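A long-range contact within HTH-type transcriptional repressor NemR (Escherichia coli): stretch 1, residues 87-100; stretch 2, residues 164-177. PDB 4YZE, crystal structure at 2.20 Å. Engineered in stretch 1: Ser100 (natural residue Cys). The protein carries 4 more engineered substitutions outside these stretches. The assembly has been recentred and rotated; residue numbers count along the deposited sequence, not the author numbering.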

# COMPACT_ATOMS: atom_id res chain seq x y z
N ARG A 87 12.12 -15.55 13.60
CA ARG A 87 10.68 -15.37 13.63
C ARG A 87 10.25 -14.15 12.83
O ARG A 87 9.27 -14.19 12.09
CB ARG A 87 10.19 -15.29 15.08
CG ARG A 87 10.38 -16.61 15.82
CD ARG A 87 10.14 -16.42 17.31
NE ARG A 87 10.86 -17.41 18.10
CZ ARG A 87 10.68 -17.61 19.40
NH1 ARG A 87 9.79 -16.87 20.07
NH2 ARG A 87 11.38 -18.54 20.04
N ILE A 88 11.00 -13.07 12.95
CA ILE A 88 10.73 -11.90 12.14
C ILE A 88 10.85 -12.20 10.64
O ILE A 88 9.98 -11.80 9.86
CB ILE A 88 11.61 -10.72 12.55
CG1 ILE A 88 11.11 -10.20 13.90
CG2 ILE A 88 11.56 -9.61 11.52
CD1 ILE A 88 12.06 -9.23 14.56
N LEU A 89 11.90 -12.92 10.24
CA LEU A 89 12.06 -13.27 8.84
C LEU A 89 10.87 -14.13 8.38
O LEU A 89 10.45 -14.04 7.23
CB LEU A 89 13.38 -14.00 8.59
CG LEU A 89 14.63 -13.19 8.92
CD1 LEU A 89 15.88 -13.94 8.55
CD2 LEU A 89 14.61 -11.84 8.24
N ALA A 90 10.34 -14.95 9.28
CA ALA A 90 9.26 -15.85 8.94
C ALA A 90 7.98 -15.07 8.59
O ALA A 90 7.17 -15.51 7.76
CB ALA A 90 9.02 -16.84 10.06
N TYR A 91 7.81 -13.91 9.23
CA TYR A 91 6.71 -13.01 8.94
C TYR A 91 6.74 -12.64 7.48
O TYR A 91 5.72 -12.71 6.80
CB TYR A 91 6.85 -11.76 9.83
CG TYR A 91 5.94 -10.58 9.52
CD1 TYR A 91 4.56 -10.65 9.71
CD2 TYR A 91 6.48 -9.36 9.12
CE1 TYR A 91 3.74 -9.54 9.47
CE2 TYR A 91 5.69 -8.26 8.87
CZ TYR A 91 4.31 -8.34 9.05
OH TYR A 91 3.53 -7.22 8.80
N TYR A 92 7.91 -12.28 6.96
CA TYR A 92 7.97 -12.00 5.53
C TYR A 92 7.90 -13.27 4.68
O TYR A 92 7.36 -13.23 3.57
CB TYR A 92 9.20 -11.19 5.18
CG TYR A 92 9.15 -9.77 5.67
CD1 TYR A 92 8.59 -8.76 4.89
CD2 TYR A 92 9.66 -9.44 6.91
CE1 TYR A 92 8.54 -7.44 5.36
CE2 TYR A 92 9.62 -8.14 7.38
CZ TYR A 92 9.06 -7.14 6.60
OH TYR A 92 9.03 -5.86 7.07
N GLN A 93 8.45 -14.38 5.17
CA GLN A 93 8.45 -15.61 4.38
C GLN A 93 7.03 -16.16 4.25
O GLN A 93 6.63 -16.63 3.18
CB GLN A 93 9.41 -16.65 4.97
CG GLN A 93 9.47 -17.98 4.21
CD GLN A 93 10.03 -17.85 2.81
OE1 GLN A 93 9.37 -18.20 1.82
NE2 GLN A 93 11.26 -17.36 2.71
N GLN A 94 6.26 -16.08 5.33
CA GLN A 94 4.84 -16.47 5.30
C GLN A 94 4.03 -15.60 4.33
O GLN A 94 3.17 -16.10 3.61
CB GLN A 94 4.24 -16.35 6.70
CG GLN A 94 3.54 -17.60 7.21
CD GLN A 94 4.26 -18.23 8.39
OE1 GLN A 94 5.48 -18.42 8.35
NE2 GLN A 94 3.52 -18.54 9.45
N THR A 95 4.32 -14.31 4.32
CA THR A 95 3.67 -13.39 3.40
C THR A 95 3.95 -13.84 1.98
O THR A 95 3.03 -13.89 1.15
CB THR A 95 4.20 -11.96 3.58
OG1 THR A 95 3.95 -11.52 4.92
CG2 THR A 95 3.51 -11.02 2.61
N LEU A 96 5.20 -14.20 1.71
CA LEU A 96 5.57 -14.77 0.41
C LEU A 96 4.76 -16.01 0.06
O LEU A 96 4.33 -16.18 -1.09
CB LEU A 96 7.06 -15.11 0.36
CG LEU A 96 7.96 -14.35 -0.60
CD1 LEU A 96 9.41 -14.78 -0.44
CD2 LEU A 96 7.51 -14.55 -2.03
N ASN A 97 4.56 -16.89 1.03
CA ASN A 97 3.85 -18.14 0.76
C ASN A 97 2.36 -17.91 0.53
O ASN A 97 1.77 -18.46 -0.39
CB ASN A 97 4.05 -19.12 1.91
CG ASN A 97 5.50 -19.47 2.15
OD1 ASN A 97 6.35 -19.29 1.28
ND2 ASN A 97 5.80 -19.97 3.35
N GLN A 98 1.78 -17.08 1.39
CA GLN A 98 0.35 -16.80 1.39
C GLN A 98 -0.01 -15.70 0.39
O GLN A 98 -1.07 -15.08 0.50
CB GLN A 98 -0.10 -16.40 2.79
CG GLN A 98 0.03 -17.53 3.81
CD GLN A 98 -0.21 -17.08 5.24
OE1 GLN A 98 -0.74 -15.99 5.49
NE2 GLN A 98 0.18 -17.92 6.19
N PHE A 99 0.87 -15.46 -0.58
CA PHE A 99 0.63 -14.43 -1.58
C PHE A 99 -0.47 -14.88 -2.54
O PHE A 99 -1.45 -14.16 -2.76
CB PHE A 99 1.92 -14.12 -2.34
CG PHE A 99 1.72 -13.24 -3.53
CD1 PHE A 99 1.09 -12.01 -3.40
CD2 PHE A 99 2.16 -13.64 -4.79
CE1 PHE A 99 0.89 -11.19 -4.51
CE2 PHE A 99 1.98 -12.83 -5.90
CZ PHE A 99 1.34 -11.60 -5.76
N SER A 100 -0.30 -16.06 -3.11
CA SER A 100 -1.37 -16.68 -3.88
C SER A 100 -1.51 -18.14 -3.51
O SER A 100 -0.58 -18.75 -2.98
CB SER A 100 -1.13 -16.54 -5.37
N VAL A 164 8.45 0.82 10.10
CA VAL A 164 9.07 0.70 8.79
C VAL A 164 8.84 -0.69 8.23
O VAL A 164 8.54 -0.82 7.06
CB VAL A 164 10.60 0.96 8.88
CG1 VAL A 164 11.34 0.47 7.61
CG2 VAL A 164 10.85 2.44 9.12
N LEU A 165 9.00 -1.72 9.06
CA LEU A 165 8.80 -3.10 8.62
C LEU A 165 7.36 -3.30 8.14
O LEU A 165 7.09 -3.98 7.14
CB LEU A 165 9.10 -4.09 9.74
CG LEU A 165 10.55 -4.31 10.20
CD1 LEU A 165 10.58 -5.30 11.35
CD2 LEU A 165 11.43 -4.82 9.06
N TYR A 166 6.42 -2.70 8.87
CA TYR A 166 5.01 -2.82 8.50
C TYR A 166 4.75 -2.03 7.23
O TYR A 166 4.11 -2.53 6.30
CB TYR A 166 4.11 -2.35 9.65
CG TYR A 166 2.64 -2.49 9.31
CD1 TYR A 166 2.03 -3.74 9.29
CD2 TYR A 166 1.88 -1.39 8.96
CE1 TYR A 166 0.69 -3.88 8.97
CE2 TYR A 166 0.52 -1.52 8.64
CZ TYR A 166 -0.06 -2.77 8.64
OH TYR A 166 -1.39 -2.92 8.31
N ALA A 167 5.27 -0.80 7.16
CA ALA A 167 5.07 0.00 5.95
C ALA A 167 5.67 -0.74 4.76
O ALA A 167 5.08 -0.78 3.68
CB ALA A 167 5.71 1.34 6.10
N LEU A 168 6.82 -1.36 4.97
CA LEU A 168 7.50 -2.09 3.88
C LEU A 168 6.66 -3.26 3.38
O LEU A 168 6.51 -3.48 2.17
CB LEU A 168 8.86 -2.59 4.36
CG LEU A 168 10.05 -2.85 3.43
CD1 LEU A 168 10.90 -4.01 3.95
CD2 LEU A 168 9.68 -3.07 2.00
N TRP A 169 6.15 -4.04 4.33
CA TRP A 169 5.29 -5.19 4.05
C TRP A 169 4.04 -4.77 3.27
O TRP A 169 3.63 -5.44 2.32
CB TRP A 169 4.89 -5.81 5.39
CG TRP A 169 3.89 -6.94 5.32
CD1 TRP A 169 4.17 -8.27 5.20
CD2 TRP A 169 2.46 -6.83 5.40
NE1 TRP A 169 2.99 -8.99 5.20
CE2 TRP A 169 1.94 -8.13 5.31
CE3 TRP A 169 1.58 -5.75 5.55
CZ2 TRP A 169 0.55 -8.39 5.36
CZ3 TRP A 169 0.21 -6.01 5.59
CH2 TRP A 169 -0.29 -7.33 5.49
N LEU A 170 3.45 -3.65 3.68
CA LEU A 170 2.24 -3.11 3.06
C LEU A 170 2.54 -2.68 1.63
O LEU A 170 1.83 -3.07 0.68
CB LEU A 170 1.73 -1.91 3.92
CG LEU A 170 0.30 -1.89 4.46
CD1 LEU A 170 0.01 -0.57 5.17
CD2 LEU A 170 -0.73 -2.11 3.37
N GLY A 171 3.62 -1.93 1.45
CA GLY A 171 3.92 -1.40 0.12
C GLY A 171 4.35 -2.50 -0.83
O GLY A 171 4.06 -2.48 -2.04
N ALA A 172 5.02 -3.51 -0.29
CA ALA A 172 5.52 -4.57 -1.16
C ALA A 172 4.36 -5.41 -1.65
O ALA A 172 4.36 -5.85 -2.80
CB ALA A 172 6.57 -5.45 -0.44
N ASN A 173 3.41 -5.66 -0.75
CA ASN A 173 2.18 -6.36 -1.10
C ASN A 173 1.38 -5.64 -2.18
O ASN A 173 0.89 -6.25 -3.13
CB ASN A 173 1.31 -6.61 0.15
CG ASN A 173 1.68 -7.92 0.84
OD1 ASN A 173 1.47 -9.00 0.28
ND2 ASN A 173 2.24 -7.84 2.06
N LEU A 174 1.27 -4.33 -2.01
CA LEU A 174 0.53 -3.49 -2.94
C LEU A 174 1.16 -3.66 -4.30
O LEU A 174 0.50 -3.96 -5.30
CB LEU A 174 0.63 -2.03 -2.52
CG LEU A 174 -0.67 -1.36 -2.06
CD1 LEU A 174 -0.52 0.15 -2.04
CD2 LEU A 174 -1.79 -1.77 -2.96
N GLN A 175 2.47 -3.47 -4.32
CA GLN A 175 3.24 -3.56 -5.53
C GLN A 175 3.24 -4.96 -6.13
O GLN A 175 3.27 -5.11 -7.35
CB GLN A 175 4.67 -3.16 -5.23
CG GLN A 175 5.47 -2.86 -6.45
CD GLN A 175 6.72 -2.12 -6.12
OE1 GLN A 175 6.94 -1.74 -4.97
NE2 GLN A 175 7.55 -1.90 -7.12
N ALA A 176 3.25 -6.00 -5.29
CA ALA A 176 3.22 -7.37 -5.81
C ALA A 176 1.89 -7.56 -6.53
O ALA A 176 1.81 -8.15 -7.60
CB ALA A 176 3.37 -8.38 -4.69
N LYS A 177 0.83 -7.04 -5.92
CA LYS A 177 -0.52 -7.24 -6.42
C LYS A 177 -0.67 -6.57 -7.78
O LYS A 177 -1.10 -7.21 -8.76
CB LYS A 177 -1.50 -6.64 -5.41
CG LYS A 177 -2.95 -6.75 -5.77
CD LYS A 177 -3.74 -6.14 -4.62
CE LYS A 177 -5.18 -5.87 -4.98
NZ LYS A 177 -5.75 -4.88 -4.01

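Two helices that run nearly side by side can keep their axes well apart and still be joined by packing and hydrogen bonds if large side chains fill the gap, and this pair from the NemR repressor illustrates the principle. The helices point the same way, their axes inclined by 14°, and approach no closer than 11.7 Å. Large aromatic side chains span the gap, and Tyr92 and Trp169 carry hydrogen-bonding atoms across it.

Along the second helix, Leu165 comes first. Its CD1 lies 4.4 Å from CG2 of Ile88, a loose apolar contact, while its carbonyl O accepts a hydrogen bond from the hydroxyl OH of Tyr92 at 2.7 Å. This oxygen also accepts the helical bond from Trp169 N, so the tyrosine adds a second donor without breaking the helix. Tyr166 directs its CA-to-CB bond away, yet the edge of its ring still meets Tyr91, with CD1 3.8 Å from the Tyr91 OH. Leu168 adds a modest apolar contact to the Tyr92 ring.

Trp169 is the hub. The Tyr91 ring forms an offset stack with its five-membered ring, centroids 4.8 Å apart and planes at 22°, which brings the Tyr91 OH over one face of the indole. At the indole edge, NE1 donates to OG1 of Thr95 at 2.7 Å. Thr95 OG1 in turn donates to Tyr91 O at 2.8 Å, so a single hydroxyl both accepts across the interface and donates to its own helix.

One turn later, Asn173 ND2 bonds back to Trp169 O at 2.8 Å and lies 3.5 Å from Thr95 CG2, a contact of packing. Finally, Ala176 points its CB toward Phe99, beyond the end of the first helix; the 3.8 Å approach of Ala176 CB to Phe99 CE1 extends the contact without adding a hydrogen bond.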